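Local structure of cation-transporting ATPase, E1-E2 family protein (Streptococcus pneumoniae, 4F2F) at residues 32-46 with 65-78. The protein is the copper(I)-binding, cupredoxin-like domain of a P-type ATPase, CopA, that exports copper(I) from the bacterial cell and so probably contributes to copper resistance. Residues are numbered along the deposited sequence; the frame is centred on the assembly and turned at random.
Sequences LQKGIPAEITFHRAT and IGVDEEKVIRFTPQ
One face of the Arg44 guanidinium is covered by CG2 of Val67, off-centre toward the rim, while Ile65 O lies at its edge and takes a hydrogen bond from NH1 of Arg44 (2.8 Å). NH1 lies in the carbonyl plane and Ile65 O in the guanidinium plane, yet the two planes are nearly perpendicular. With CG anti to the backbone N (chi1 180°) and an extended chain, Arg44 reaches alongside the type II turn 66-69, and its NE donates to Thr46 O. NH2 turns to Asn49 OD1, so each guanidinium nitrogen has an acceptor.

This end closes an antiparallel strand pair, 38-44 with 70-75, in the cupredoxin-fold sandwich. Strand 38-44 also pairs with strand 14-21. The inward side includes Ile40, Phe42, Ile73 and Phe75. CG1 of Ile73 packs obliquely against the Phe42 ring, 3.8 Å from CD1 of Phe42, and CD1 of Ile40 reaches CE1 of Phe75 at 3.9 Å. The rings of Phe56 and Tyr96 also meet Phe75, and Ile54 touches both Phe42 and Ile73, joining the pair to the core.

On the other side, His43 lies beside Glu70, whose CG sits 3.7 Å from CD2 of the imidazole. Further along, Glu39 and Arg74 run side by side in a salt bridge (OE2 to NE, 3.3 Å) with carboxylate and guanidinium planes 67° apart; a water also links OE2 of Glu39 to NH2 of Arg74. At the far end, Gly35 N bonds almost straight to Pro77 O, and the bent Lys34 chain brings NZ onto a lone pair of Gln78 O, 2.7 Å away.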
loop_
_atom_site.group_PDB
_atom_site.type_symbol
_atom_site.label_atom_id
_atom_site.label_comp_id
_atom_site.label_asym_id
_atom_site.label_seq_id
_atom_site.Cartn_x
_atom_site.Cartn_y
_atom_site.Cartn_z
ATOM N N LEU A 32 8.770 -2.553 3.929
ATOM C CA LEU A 32 8.895 -3.783 3.156
ATOM C C LEU A 32 10.360 -4.187 3.029
ATOM O O LEU A 32 11.242 -3.331 2.973
ATOM C CB LEU A 32 8.297 -3.596 1.761
ATOM C CG LEU A 32 6.833 -3.172 1.651
ATOM C CD1 LEU A 32 6.471 -2.923 0.198
ATOM C CD2 LEU A 32 5.912 -4.220 2.259
ATOM N N GLN A 33 10.610 -5.490 2.981
ATOM C CA GLN A 33 11.957 -6.011 2.770
ATOM C C GLN A 33 12.253 -6.123 1.277
ATOM O O GLN A 33 11.434 -6.635 0.515
ATOM C CB GLN A 33 12.106 -7.382 3.438
ATOM C CG GLN A 33 12.094 -7.342 4.961
ATOM C CD GLN A 33 13.396 -6.822 5.539
ATOM O OE1 GLN A 33 14.477 -7.137 5.045
ATOM N NE2 GLN A 33 13.297 -6.016 6.591
ATOM N N LYS A 34 13.421 -5.643 0.862
ATOM C CA LYS A 34 13.816 -5.712 -0.542
ATOM C C LYS A 34 13.958 -7.162 -1.010
ATOM O O LYS A 34 14.462 -8.015 -0.278
ATOM C CB LYS A 34 15.128 -4.946 -0.766
ATOM C CG LYS A 34 15.804 -5.209 -2.109
ATOM C CD LYS A 34 17.186 -4.561 -2.171
ATOM C CE LYS A 34 18.034 -5.150 -3.295
ATOM N NZ LYS A 34 17.494 -4.841 -4.648
ATOM N N GLY A 35 13.490 -7.439 -2.223
ATOM C CA GLY A 35 13.666 -8.748 -2.828
ATOM C C GLY A 35 12.655 -9.811 -2.427
ATOM O O GLY A 35 12.691 -10.929 -2.943
ATOM N N ILE A 36 11.758 -9.475 -1.505
ATOM C CA ILE A 36 10.727 -10.419 -1.080
ATOM C C ILE A 36 9.375 -10.022 -1.671
ATOM O O ILE A 36 8.924 -8.892 -1.481
ATOM C CB ILE A 36 10.619 -10.498 0.454
ATOM C CG1 ILE A 36 11.992 -10.761 1.078
ATOM C CG2 ILE A 36 9.620 -11.568 0.865
ATOM C CD1 ILE A 36 12.643 -12.046 0.612
ATOM N N PRO A 37 8.732 -10.947 -2.404
ATOM C CA PRO A 37 7.426 -10.654 -3.004
ATOM C C PRO A 37 6.463 -10.071 -1.976
ATOM O O PRO A 37 6.313 -10.621 -0.887
ATOM C CB PRO A 37 6.941 -12.031 -3.462
ATOM C CG PRO A 37 8.199 -12.778 -3.755
ATOM C CD PRO A 37 9.192 -12.311 -2.725
ATOM N N ALA A 38 5.826 -8.958 -2.321
ATOM C CA ALA A 38 4.923 -8.286 -1.398
ATOM C C ALA A 38 3.478 -8.378 -1.869
ATOM O O ALA A 38 3.192 -8.239 -3.056
ATOM C CB ALA A 38 5.333 -6.835 -1.208
ATOM N N GLU A 39 2.576 -8.628 -0.926
ATOM C CA GLU A 39 1.148 -8.564 -1.194
ATOM C C GLU A 39 0.502 -7.584 -0.227
ATOM O O GLU A 39 0.415 -7.837 0.975
ATOM C CB GLU A 39 0.500 -9.950 -1.107
ATOM C CG GLU A 39 0.889 -10.880 -2.249
ATOM C CD GLU A 39 0.004 -12.112 -2.351
ATOM O OE1 GLU A 39 -1.007 -12.191 -1.621
ATOM O OE2 GLU A 39 0.322 -13.004 -3.169
ATOM N N ILE A 40 0.069 -6.450 -0.766
ATOM C CA ILE A 40 -0.532 -5.400 0.033
ATOM C C ILE A 40 -2.025 -5.363 -0.245
ATOM O O ILE A 40 -2.455 -4.971 -1.329
ATOM C CB ILE A 40 0.088 -4.033 -0.289
ATOM C CG1 ILE A 40 1.613 -4.120 -0.224
ATOM C CG2 ILE A 40 -0.430 -2.974 0.666
ATOM C CD1 ILE A 40 2.314 -2.867 -0.703
ATOM N N THR A 41 -2.807 -5.789 0.738
ATOM C CA THR A 41 -4.251 -5.884 0.579
ATOM C C THR A 41 -4.935 -4.606 1.038
ATOM O O THR A 41 -4.860 -4.231 2.208
ATOM C CB THR A 41 -4.818 -7.087 1.347
ATOM O OG1 THR A 41 -4.270 -8.292 0.800
ATOM C CG2 THR A 41 -6.336 -7.135 1.235
ATOM N N PHE A 42 -5.596 -3.942 0.097
ATOM C CA PHE A 42 -6.366 -2.740 0.383
ATOM C C PHE A 42 -7.844 -3.077 0.524
ATOM O O PHE A 42 -8.402 -3.800 -0.299
ATOM C CB PHE A 42 -6.202 -1.726 -0.749
ATOM C CG PHE A 42 -4.886 -1.000 -0.740
ATOM C CD1 PHE A 42 -3.745 -1.592 -1.259
ATOM C CD2 PHE A 42 -4.796 0.285 -0.235
ATOM C CE1 PHE A 42 -2.535 -0.917 -1.258
ATOM C CE2 PHE A 42 -3.590 0.962 -0.235
ATOM C CZ PHE A 42 -2.459 0.360 -0.747
ATOM N N HIS A 43 -8.480 -2.554 1.563
ATOM C CA HIS A 43 -9.928 -2.666 1.698
ATOM C C HIS A 43 -10.553 -1.285 1.609
ATOM O O HIS A 43 -10.257 -0.411 2.424
ATOM C CB HIS A 43 -10.312 -3.327 3.024
ATOM C CG HIS A 43 -11.789 -3.360 3.274
ATOM N ND1 HIS A 43 -12.358 -2.870 4.428
ATOM C CD2 HIS A 43 -12.811 -3.817 2.512
ATOM C CE1 HIS A 43 -13.670 -3.028 4.370
ATOM N NE2 HIS A 43 -13.970 -3.599 3.218
ATOM N N ARG A 44 -11.417 -1.084 0.619
ATOM C CA ARG A 44 -12.104 0.195 0.481
ATOM C C ARG A 44 -13.356 0.235 1.348
ATOM O O ARG A 44 -14.386 -0.343 0.998
ATOM C CB ARG A 44 -12.456 0.473 -0.979
ATOM C CG ARG A 44 -13.179 1.794 -1.177
ATOM C CD ARG A 44 -13.455 2.078 -2.639
ATOM N NE ARG A 44 -14.433 3.154 -2.780
ATOM C CZ ARG A 44 -15.026 3.488 -3.921
ATOM N NH1 ARG A 44 -14.742 2.839 -5.039
ATOM N NH2 ARG A 44 -15.911 4.476 -3.938
ATOM N N ALA A 45 -13.263 0.930 2.478
ATOM C CA ALA A 45 -14.348 0.974 3.451
ATOM C C ALA A 45 -15.136 2.278 3.390
ATOM O O ALA A 45 -15.822 2.639 4.347
ATOM C CB ALA A 45 -13.803 0.759 4.851
ATOM N N THR A 46 -15.039 2.983 2.268
ATOM C CA THR A 46 -15.752 4.241 2.102
ATOM C C THR A 46 -16.402 4.321 0.727
ATOM O O THR A 46 -15.824 3.873 -0.262
ATOM C CB THR A 46 -14.816 5.449 2.298
ATOM O OG1 THR A 46 -15.490 6.648 1.896
ATOM C CG2 THR A 46 -13.552 5.283 1.470
ATOM N N ILE A 65 -10.710 -0.124 -7.370
ATOM C CA ILE A 65 -11.225 -0.869 -6.233
ATOM C C ILE A 65 -12.627 -0.377 -5.890
ATOM O O ILE A 65 -12.852 0.822 -5.718
ATOM C CB ILE A 65 -10.269 -0.792 -5.009
ATOM C CG1 ILE A 65 -10.793 -1.655 -3.855
ATOM C CG2 ILE A 65 -10.043 0.650 -4.575
ATOM C CD1 ILE A 65 -9.835 -1.753 -2.681
ATOM N N GLY A 66 -13.567 -1.312 -5.816
ATOM C CA GLY A 66 -14.960 -0.982 -5.587
ATOM C C GLY A 66 -15.284 -0.821 -4.117
ATOM O O GLY A 66 -14.501 -1.211 -3.250
ATOM N N VAL A 67 -16.445 -0.240 -3.838
ATOM C CA VAL A 67 -16.898 -0.056 -2.468
ATOM C C VAL A 67 -16.972 -1.398 -1.746
ATOM O O VAL A 67 -17.570 -2.352 -2.247
ATOM C CB VAL A 67 -18.276 0.624 -2.423
ATOM C CG1 VAL A 67 -18.630 1.018 -0.997
ATOM C CG2 VAL A 67 -18.293 1.840 -3.336
ATOM N N ASP A 68 -16.353 -1.460 -0.570
ATOM C CA ASP A 68 -16.347 -2.667 0.258
ATOM C C ASP A 68 -15.627 -3.846 -0.390
ATOM O O ASP A 68 -15.800 -4.989 0.031
ATOM C CB ASP A 68 -17.772 -3.074 0.647
ATOM C CG ASP A 68 -18.455 -2.041 1.519
ATOM O OD1 ASP A 68 -17.748 -1.218 2.138
ATOM O OD2 ASP A 68 -19.701 -2.057 1.589
ATOM N N GLU A 69 -14.818 -3.570 -1.407
ATOM C CA GLU A 69 -14.019 -4.616 -2.034
ATOM C C GLU A 69 -12.602 -4.623 -1.470
ATOM O O GLU A 69 -12.153 -3.640 -0.878
ATOM C CB GLU A 69 -13.982 -4.444 -3.557
ATOM C CG GLU A 69 -13.288 -5.591 -4.287
ATOM C CD GLU A 69 -13.129 -5.342 -5.777
ATOM O OE1 GLU A 69 -13.204 -4.172 -6.207
ATOM O OE2 GLU A 69 -12.925 -6.326 -6.519
ATOM N N GLU A 70 -11.915 -5.750 -1.640
ATOM C CA GLU A 70 -10.508 -5.872 -1.280
ATOM C C GLU A 70 -9.697 -6.205 -2.523
ATOM O O GLU A 70 -10.052 -7.108 -3.278
ATOM C CB GLU A 70 -10.307 -6.959 -0.219
ATOM C CG GLU A 70 -10.713 -6.563 1.191
ATOM C CD GLU A 70 -10.244 -7.566 2.222
ATOM O OE1 GLU A 70 -9.784 -8.655 1.816
ATOM O OE2 GLU A 70 -10.326 -7.269 3.432
ATOM N N LYS A 71 -8.618 -5.460 -2.740
ATOM C CA LYS A 71 -7.732 -5.697 -3.875
ATOM C C LYS A 71 -6.321 -5.948 -3.360
ATOM O O LYS A 71 -5.831 -5.213 -2.501
ATOM C CB LYS A 71 -7.734 -4.494 -4.829
ATOM C CG LYS A 71 -8.888 -4.448 -5.833
ATOM C CD LYS A 71 -8.685 -5.470 -6.948
ATOM C CE LYS A 71 -9.821 -5.450 -7.963
ATOM N NZ LYS A 71 -9.748 -4.302 -8.904
ATOM N N VAL A 72 -5.671 -6.988 -3.875
ATOM C CA VAL A 72 -4.296 -7.280 -3.497
ATOM C C VAL A 72 -3.337 -6.659 -4.504
ATOM O O VAL A 72 -3.356 -7.007 -5.684
ATOM C CB VAL A 72 -4.036 -8.798 -3.418
ATOM C CG1 VAL A 72 -2.597 -9.075 -2.995
ATOM C CG2 VAL A 72 -5.011 -9.457 -2.456
ATOM N N ILE A 73 -2.503 -5.737 -4.035
ATOM C CA ILE A 73 -1.472 -5.145 -4.877
ATOM C C ILE A 73 -0.193 -5.961 -4.743
ATOM O O ILE A 73 0.349 -6.095 -3.645
ATOM C CB ILE A 73 -1.195 -3.684 -4.479
ATOM C CG1 ILE A 73 -2.480 -2.856 -4.557
ATOM C CG2 ILE A 73 -0.106 -3.091 -5.362
ATOM C CD1 ILE A 73 -3.072 -2.755 -5.948
ATOM N N ARG A 74 0.283 -6.517 -5.853
ATOM C CA ARG A 74 1.441 -7.405 -5.808
ATOM C C ARG A 74 2.643 -6.883 -6.588
ATOM O O ARG A 74 2.538 -6.520 -7.758
ATOM C CB ARG A 74 1.079 -8.800 -6.319
ATOM C CG ARG A 74 0.116 -9.561 -5.430
ATOM C CD ARG A 74 -0.004 -11.000 -5.893
ATOM N NE ARG A 74 1.306 -11.634 -6.000
ATOM C CZ ARG A 74 1.773 -12.218 -7.100
ATOM N NH1 ARG A 74 1.031 -12.264 -8.198
ATOM N NH2 ARG A 74 2.981 -12.763 -7.097
ATOM N N PHE A 75 3.787 -6.853 -5.917
ATOM C CA PHE A 75 5.058 -6.570 -6.569
ATOM C C PHE A 75 6.212 -6.995 -5.672
ATOM O O PHE A 75 6.027 -7.241 -4.479
ATOM C CB PHE A 75 5.166 -5.089 -6.977
ATOM C CG PHE A 75 5.179 -4.119 -5.820
ATOM C CD1 PHE A 75 3.994 -3.603 -5.309
ATOM C CD2 PHE A 75 6.377 -3.695 -5.268
ATOM C CE1 PHE A 75 4.008 -2.700 -4.257
ATOM C CE2 PHE A 75 6.398 -2.795 -4.217
ATOM C CZ PHE A 75 5.214 -2.297 -3.711
ATOM N N THR A 76 7.397 -7.112 -6.257
ATOM C CA THR A 76 8.592 -7.410 -5.487
ATOM C C THR A 76 9.461 -6.161 -5.453
ATOM O O THR A 76 10.062 -5.791 -6.461
ATOM C CB THR A 76 9.377 -8.588 -6.095
ATOM O OG1 THR A 76 8.522 -9.733 -6.190
ATOM C CG2 THR A 76 10.587 -8.934 -5.232
ATOM N N PRO A 77 9.503 -5.488 -4.293
ATOM C CA PRO A 77 10.281 -4.253 -4.137
ATOM C C PRO A 77 11.769 -4.501 -4.367
ATOM O O PRO A 77 12.333 -5.414 -3.767
ATOM C CB PRO A 77 10.018 -3.849 -2.680
ATOM C CG PRO A 77 9.532 -5.094 -2.006
ATOM C CD PRO A 77 8.792 -5.856 -3.057
ATOM N N GLN A 78 12.385 -3.700 -5.230
ATOM C CA GLN A 78 13.793 -3.881 -5.573
ATOM C C GLN A 78 14.639 -2.653 -5.252
ATOM O O GLN A 78 15.854 -2.758 -5.081
ATOM C CB GLN A 78 13.943 -4.238 -7.055
ATOM C CG GLN A 78 13.224 -5.512 -7.479
ATOM C CD GLN A 78 13.810 -6.761 -6.845
ATOM O OE1 GLN A 78 14.672 -6.686 -5.969
ATOM N NE2 GLN A 78 13.342 -7.921 -7.291
HETATM O O HOH W 1 14.152 -10.846 -6.119
HETATM O O HOH W 2 4.045 -10.412 -4.914
HETATM O O HOH W 3 3.496 -12.871 -4.016
#